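Local atomic coordinates of IS607 family transposase IS1535 (Mycobacterium tuberculosis, PDB entry 6DGB), a protein that probably binds DNA and exchanges its strands as a serine recombinase in transposition of an IS607-family element, the present chain being its C-terminal catalytic domain. Residues V3-V8 and R54-D59; Q37-V42 and R50-R55; M115-R118 and G124-N127. All coordinates share one frame; numbering follows the deposited sequence.

Contact 1: V3-V8 and R54-D59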
# COMPACT_ATOMS: atom_id res chain seq x y z
N VAL A 3 -4.24 20.05 4.04
CA VAL A 3 -5.29 19.13 4.49
C VAL A 3 -4.77 18.41 5.71
O VAL A 3 -3.69 17.83 5.67
CB VAL A 3 -5.76 18.12 3.39
CG1 VAL A 3 -6.95 17.30 3.86
CG2 VAL A 3 -6.12 18.84 2.10
N LEU A 4 -5.53 18.46 6.80
CA LEU A 4 -5.16 17.72 7.99
C LEU A 4 -5.99 16.47 7.90
O LEU A 4 -7.19 16.56 7.61
CB LEU A 4 -5.42 18.51 9.26
CG LEU A 4 -4.78 19.90 9.39
CD1 LEU A 4 -5.05 20.48 10.76
CD2 LEU A 4 -3.29 19.89 9.14
N TYR A 5 -5.35 15.29 8.01
CA TYR A 5 -6.03 14.01 7.85
C TYR A 5 -5.80 13.04 9.04
O TYR A 5 -4.66 12.77 9.42
CB TYR A 5 -5.65 13.40 6.50
CG TYR A 5 -6.28 12.05 6.22
CD1 TYR A 5 -7.53 11.95 5.60
CD2 TYR A 5 -5.61 10.87 6.52
CE1 TYR A 5 -8.11 10.71 5.34
CE2 TYR A 5 -6.17 9.62 6.25
CZ TYR A 5 -7.42 9.55 5.66
OH TYR A 5 -7.96 8.32 5.39
N ALA A 6 -6.91 12.54 9.60
CA ALA A 6 -6.98 11.60 10.74
C ALA A 6 -7.69 10.33 10.33
O ALA A 6 -8.72 10.39 9.66
CB ALA A 6 -7.73 12.25 11.90
N ARG A 7 -7.14 9.18 10.72
CA ARG A 7 -7.74 7.87 10.43
C ARG A 7 -7.76 6.95 11.65
O ARG A 7 -6.86 6.99 12.50
CB ARG A 7 -7.13 7.16 9.20
CG ARG A 7 -8.00 6.00 8.66
CD ARG A 7 -7.29 5.04 7.73
NE ARG A 7 -5.94 4.70 8.16
CZ ARG A 7 -5.62 3.69 8.97
NH1 ARG A 7 -6.56 2.89 9.44
NH2 ARG A 7 -4.35 3.48 9.30
N VAL A 8 -8.79 6.10 11.69
CA VAL A 8 -9.01 5.06 12.68
C VAL A 8 -9.66 3.81 11.98
O VAL A 8 -10.39 3.97 11.00
CB VAL A 8 -9.78 5.69 13.88
CG1 VAL A 8 -11.05 4.94 14.25
CG2 VAL A 8 -8.86 5.89 15.07
N ARG A 54 -9.29 9.22 -1.01
CA ARG A 54 -9.37 9.15 -2.46
C ARG A 54 -9.63 10.57 -2.98
O ARG A 54 -8.84 11.08 -3.77
CB ARG A 54 -10.48 8.17 -2.89
CG ARG A 54 -10.66 8.00 -4.41
CD ARG A 54 -11.77 7.02 -4.79
NE ARG A 54 -13.05 7.32 -4.13
CZ ARG A 54 -14.03 8.07 -4.65
NH1 ARG A 54 -13.89 8.61 -5.86
NH2 ARG A 54 -15.14 8.28 -3.97
N ARG A 55 -10.66 11.24 -2.44
CA ARG A 55 -11.04 12.61 -2.77
C ARG A 55 -9.85 13.57 -2.57
O ARG A 55 -9.55 14.35 -3.47
CB ARG A 55 -12.25 13.02 -1.93
CG ARG A 55 -13.18 14.05 -2.57
CD ARG A 55 -14.59 13.99 -1.99
NE ARG A 55 -14.66 14.51 -0.62
CZ ARG A 55 -14.95 15.78 -0.30
NH1 ARG A 55 -15.17 16.67 -1.26
NH2 ARG A 55 -14.99 16.16 0.97
N ILE A 56 -9.15 13.46 -1.42
CA ILE A 56 -7.96 14.26 -1.08
C ILE A 56 -6.84 14.02 -2.11
O ILE A 56 -6.32 14.99 -2.64
CB ILE A 56 -7.49 13.96 0.38
CG1 ILE A 56 -8.41 14.62 1.42
CG2 ILE A 56 -6.03 14.40 0.60
CD1 ILE A 56 -8.36 13.98 2.79
N LEU A 57 -6.49 12.73 -2.40
CA LEU A 57 -5.42 12.41 -3.34
C LEU A 57 -5.75 12.80 -4.78
O LEU A 57 -4.86 13.25 -5.49
CB LEU A 57 -4.98 10.94 -3.26
CG LEU A 57 -4.34 10.51 -1.94
CD1 LEU A 57 -4.15 9.00 -1.89
CD2 LEU A 57 -3.09 11.30 -1.62
N SER A 58 -7.03 12.69 -5.18
CA SER A 58 -7.45 13.07 -6.53
C SER A 58 -7.60 14.59 -6.71
O SER A 58 -7.67 15.05 -7.84
CB SER A 58 -8.71 12.33 -6.95
OG SER A 58 -9.79 12.59 -6.06
N ASP A 59 -7.62 15.38 -5.60
CA ASP A 59 -7.72 16.84 -5.66
C ASP A 59 -6.32 17.44 -5.79
O ASP A 59 -5.55 17.36 -4.83
CB ASP A 59 -8.48 17.42 -4.45
CG ASP A 59 -8.44 18.94 -4.35
OD1 ASP A 59 -8.76 19.62 -5.37
OD2 ASP A 59 -8.10 19.45 -3.26
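Ile56 extends from its helix toward the strand so that the terminal methyl CD1 overlaps both Val3 and Tyr5, two buried residues on the same face of the strand. Ile56 CD1 lies 3.6 Å from Tyr5 CD1 and 3.8 Å from Val3 CG1, while one carbon back Ile56 CG1 is 3.9 Å from Val3 CG1. The methyl meets the tyrosine ring obliquely, near the CD1 corner. Val3 offers the branch that stands anti to its backbone N (chi1 -174°), and this choice of rotamer sets CG1 rather than CG2 against the isoleucine. Across the interface the evidence is purely apolar: no hydrogen bond joins the segments, and of the 138 Å² they bury together, about half belongs to Ile56. The phenol oxygen of Tyr5 lies beyond this patch and is satisfied by a hydrogen bond to Glu41 OE1 on the adjoining strand. Ile56 also packs on Val39 and Ile65, which places it over three neighbouring strands of the sheet. Leu4, which points away from helix 51-58, and Ala6 both pack on helix 14-30. Hydrophobic packing of helix 51-58 on one face of a parallel sheet, with helix 14-30 on the opposite face, is the layered alpha/beta architecture of the resolvase-type catalytic domain of serine recombinases.

Contact 2: Q37-V42 and R50-R55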
# COMPACT_ATOMS: atom_id res chain seq x y z
N GLN A 37 -9.24 21.79 5.35
CA GLN A 37 -9.93 20.55 5.68
C GLN A 37 -9.31 19.73 6.84
O GLN A 37 -8.22 19.17 6.69
CB GLN A 37 -10.05 19.67 4.41
N VAL A 38 -10.04 19.63 8.01
CA VAL A 38 -9.62 18.70 9.07
C VAL A 38 -10.48 17.41 8.85
O VAL A 38 -11.66 17.36 9.22
CB VAL A 38 -9.52 19.25 10.50
CG1 VAL A 38 -10.84 19.84 10.99
CG2 VAL A 38 -8.97 18.19 11.45
N VAL A 39 -9.90 16.43 8.13
CA VAL A 39 -10.59 15.23 7.66
C VAL A 39 -10.41 14.03 8.56
O VAL A 39 -9.29 13.55 8.73
CB VAL A 39 -10.20 14.87 6.19
CG1 VAL A 39 -10.91 13.61 5.71
CG2 VAL A 39 -10.46 16.04 5.24
N CYS A 40 -11.52 13.49 9.07
CA CYS A 40 -11.54 12.31 9.94
C CYS A 40 -12.15 11.18 9.16
O CYS A 40 -13.25 11.34 8.63
CB CYS A 40 -12.33 12.60 11.21
SG CYS A 40 -11.60 13.87 12.27
N GLU A 41 -11.47 10.04 9.12
CA GLU A 41 -11.96 8.88 8.39
C GLU A 41 -11.91 7.63 9.27
O GLU A 41 -11.01 7.49 10.10
CB GLU A 41 -11.07 8.71 7.14
CG GLU A 41 -11.31 7.48 6.26
CD GLU A 41 -11.35 7.75 4.76
OE1 GLU A 41 -10.31 8.14 4.20
OE2 GLU A 41 -12.42 7.53 4.15
N VAL A 42 -12.88 6.71 9.06
CA VAL A 42 -12.94 5.37 9.67
C VAL A 42 -12.78 4.39 8.49
O VAL A 42 -13.54 4.45 7.51
CB VAL A 42 -14.21 5.08 10.52
CG1 VAL A 42 -13.95 3.95 11.52
CG2 VAL A 42 -14.69 6.33 11.25
N ARG A 50 -11.48 3.93 1.12
CA ARG A 50 -11.39 5.15 1.91
C ARG A 50 -11.64 6.30 0.97
O ARG A 50 -10.70 6.81 0.34
CB ARG A 50 -10.05 5.24 2.61
CG ARG A 50 -10.14 4.64 3.99
CD ARG A 50 -8.96 3.78 4.28
NE ARG A 50 -7.82 4.60 4.68
CZ ARG A 50 -6.57 4.42 4.28
NH1 ARG A 50 -6.26 3.44 3.43
NH2 ARG A 50 -5.61 5.22 4.72
N PRO A 51 -12.93 6.65 0.80
CA PRO A 51 -13.30 7.69 -0.19
C PRO A 51 -12.89 9.11 0.16
O PRO A 51 -12.83 9.94 -0.74
CB PRO A 51 -14.82 7.55 -0.29
CG PRO A 51 -15.22 6.98 1.04
CD PRO A 51 -14.12 6.06 1.44
N LYS A 52 -12.65 9.38 1.47
CA LYS A 52 -12.21 10.69 1.96
C LYS A 52 -10.76 10.93 1.50
O LYS A 52 -10.47 12.02 1.00
CB LYS A 52 -12.33 10.78 3.48
CG LYS A 52 -13.77 10.72 3.98
CD LYS A 52 -13.93 11.42 5.32
CE LYS A 52 -15.37 11.64 5.71
NZ LYS A 52 -15.50 12.67 6.79
N LEU A 53 -9.87 9.89 1.61
CA LEU A 53 -8.47 9.95 1.18
C LEU A 53 -8.36 9.92 -0.34
O LEU A 53 -7.44 10.54 -0.91
CB LEU A 53 -7.61 8.85 1.83
CG LEU A 53 -6.10 8.88 1.53
CD1 LEU A 53 -5.43 10.17 1.99
CD2 LEU A 53 -5.42 7.74 2.17
N ARG A 54 -9.29 9.22 -1.01
CA ARG A 54 -9.37 9.15 -2.46
C ARG A 54 -9.63 10.57 -2.98
O ARG A 54 -8.84 11.08 -3.77
CB ARG A 54 -10.48 8.17 -2.89
CG ARG A 54 -10.66 8.00 -4.41
CD ARG A 54 -11.77 7.02 -4.79
NE ARG A 54 -13.05 7.32 -4.13
CZ ARG A 54 -14.03 8.07 -4.65
NH1 ARG A 54 -13.89 8.61 -5.86
NH2 ARG A 54 -15.14 8.28 -3.97
N ARG A 55 -10.66 11.24 -2.44
CA ARG A 55 -11.04 12.61 -2.77
C ARG A 55 -9.85 13.57 -2.57
O ARG A 55 -9.55 14.35 -3.47
CB ARG A 55 -12.25 13.02 -1.93
CG ARG A 55 -13.18 14.05 -2.57
CD ARG A 55 -14.59 13.99 -1.99
NE ARG A 55 -14.66 14.51 -0.62
CZ ARG A 55 -14.95 15.78 -0.30
NH1 ARG A 55 -15.17 16.67 -1.26
NH2 ARG A 55 -14.99 16.16 0.97
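Glu41 presents its carboxylate to the first turn of helix 51-58, and two backbone amides there bond to it. Lys52 N gives Glu41 OE2 the straighter bond, 3.3 Å long with an N-H...O angle of 155°, arriving on the syn side but somewhat out of the carboxylate plane. Leu53 N is 3.2 Å from Glu41 OE1, yet its hydrogen is poorly aimed and that bond is weak; the same oxygen is also bonded directly by the Tyr5 hydroxyl. The group gets there because Glu41 CG lies anti to its backbone N (chi1 175°) and the chain then bends at chi2. Arg50, at the N-cap position, runs its aliphatic part across the glutamate at about a right angle, with Arg50 CG 3.4 Å from Glu41 CD. Glu41 OE1 is 4.4 Å from Arg50 NE and well out of the guanidinium plane, so no N-H points at it and the opposite charges are merely near. The Lys52 chain runs antiparallel to that of Glu41 and stays straight from CG to its amine. Lys52 CD rests 3.8 Å from Val39 CG1, and Lys52 NZ donates to the backbone carbonyl Cys40 O over 3.2 Å.

A second shell positions these groups. Arg50 NH2 is bonded to Leu73 O. Behind Glu41, backbone bonds to Ala6 and Val8 fix its strand in the sheet. His80 of the second subunit packs on Arg50 and Leu53. The axes of the short strand and helix segments approach to 8.9 Å at 140°, opposed in direction but well short of antiparallel. That is the strand-to-helix half of a beta-alpha-beta crossover, with an acidic side chain of the strand receiving amides from the helix N terminus.

Contact 3: M115-R118 and G124-N127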
# COMPACT_ATOMS: atom_id res chain seq x y z
N MET A 115 -5.74 -12.72 2.32
CA MET A 115 -4.70 -13.58 1.78
C MET A 115 -5.12 -15.05 1.88
O MET A 115 -4.82 -15.81 0.97
CB MET A 115 -3.36 -13.30 2.46
CG MET A 115 -2.78 -11.91 2.09
SD MET A 115 -1.01 -11.73 2.49
CE MET A 115 -0.55 -10.41 1.40
N CYS A 116 -5.90 -15.43 2.94
CA CYS A 116 -6.47 -16.78 3.15
C CYS A 116 -7.60 -17.01 2.16
O CYS A 116 -7.78 -18.12 1.69
CB CYS A 116 -6.97 -16.96 4.58
SG CYS A 116 -5.70 -17.35 5.80
N ALA A 117 -8.43 -15.97 1.94
CA ALA A 117 -9.56 -16.02 1.03
C ALA A 117 -9.04 -16.36 -0.37
O ALA A 117 -9.51 -17.32 -0.96
CB ALA A 117 -10.31 -14.70 1.03
N ARG A 118 -8.00 -15.64 -0.84
CA ARG A 118 -7.38 -15.82 -2.16
C ARG A 118 -6.76 -17.21 -2.29
O ARG A 118 -6.88 -17.84 -3.34
CB ARG A 118 -6.32 -14.71 -2.42
CG ARG A 118 -6.88 -13.31 -2.70
CD ARG A 118 -5.86 -12.22 -2.37
NE ARG A 118 -6.47 -10.92 -2.08
CZ ARG A 118 -5.94 -9.99 -1.28
NH1 ARG A 118 -4.78 -10.20 -0.68
NH2 ARG A 118 -6.57 -8.84 -1.08
N GLY A 124 -14.68 -19.53 5.82
CA GLY A 124 -13.86 -19.61 7.04
C GLY A 124 -12.53 -18.89 7.01
O GLY A 124 -11.73 -19.07 7.93
N ALA A 125 -12.26 -18.05 5.98
CA ALA A 125 -10.99 -17.32 5.83
C ALA A 125 -10.59 -16.46 7.06
O ALA A 125 -9.39 -16.34 7.36
CB ALA A 125 -11.01 -16.48 4.55
N ARG A 126 -11.58 -15.88 7.76
CA ARG A 126 -11.33 -15.09 8.95
C ARG A 126 -11.01 -15.99 10.17
O ARG A 126 -10.17 -15.63 10.99
CB ARG A 126 -12.50 -14.14 9.24
CG ARG A 126 -12.14 -13.15 10.33
CD ARG A 126 -13.04 -11.95 10.39
NE ARG A 126 -12.27 -10.78 10.80
CZ ARG A 126 -12.16 -10.34 12.05
NH1 ARG A 126 -12.80 -10.95 13.04
NH2 ARG A 126 -11.43 -9.26 12.31
N ASN A 127 -11.64 -17.17 10.25
CA ASN A 127 -11.36 -18.13 11.30
C ASN A 127 -9.91 -18.65 11.18
O ASN A 127 -9.25 -18.80 12.21
CB ASN A 127 -12.38 -19.26 11.29
CG ASN A 127 -13.78 -18.82 11.69
OD1 ASN A 127 -13.98 -17.88 12.49
ND2 ASN A 127 -14.78 -19.51 11.16
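A tight helical hairpin brings Cys116 and Ala117, near the end of helix 104-120, against Ala125 at the start of helix 125-135. The closeness of the two backbones is the main evidence: the CA atoms of Ala117 and Ala125 are 5.2 Å apart, which leaves room for little more than a methyl, and Ala125 CB lies against the flank of Ala117. Ala125 supplies more than half of the buried surface, its methyl directed at the preceding helix. Ala125 CB lies 3.7 Å from the backbone Ala117 N and 4.0 Å from Ala117 CB, so that it sits against main chain as much as against side chain. No hydrogen bond crosses between the segments, which meet by van der Waals packing alone. The turn before the second helix ends at Gly124, the N-cap residue, whose phi of 72° is a value that glycine adopts readily.

One residue on from Ala125, Arg126 packs on Ile109 and Thr113 of helix 104-120, extending the contact to earlier turns. The first helix also faces the second subunit: Met115 packs on Met108 of that subunit and Cys116 on its Ala136, consistent with the dimer contacts that the corresponding long helix makes in serine recombinases. Cys116 therefore stands between its own chain's hairpin and the partner. Its SG is anti to the carbonyl carbon (chi1 -81°) and remains 4.1 Å from Ala125 O, whereas Cys116 CB approaches that same carbonyl oxygen to 3.7 Å.

How the contacts relate
From the N terminus, strand 3-8 opens contact 1, which closes only when the chain reaches 54-59. Contact 2 opens later, at 37-42, and closes on 50-55, so it nests within the larger loop; the two share Arg54 and Arg55 and finish on the same helix. Their centres are 4 Å apart, and together they fix helix 51-58 over two neighbouring strands before the chain enters strand 64-67. Contact 3 follows in series, a short closure between the last two helices. Its centre is about 29 Å from that of contact 1, on the opposite side of the chain's centre. All three contacts have residues touching the second subunit.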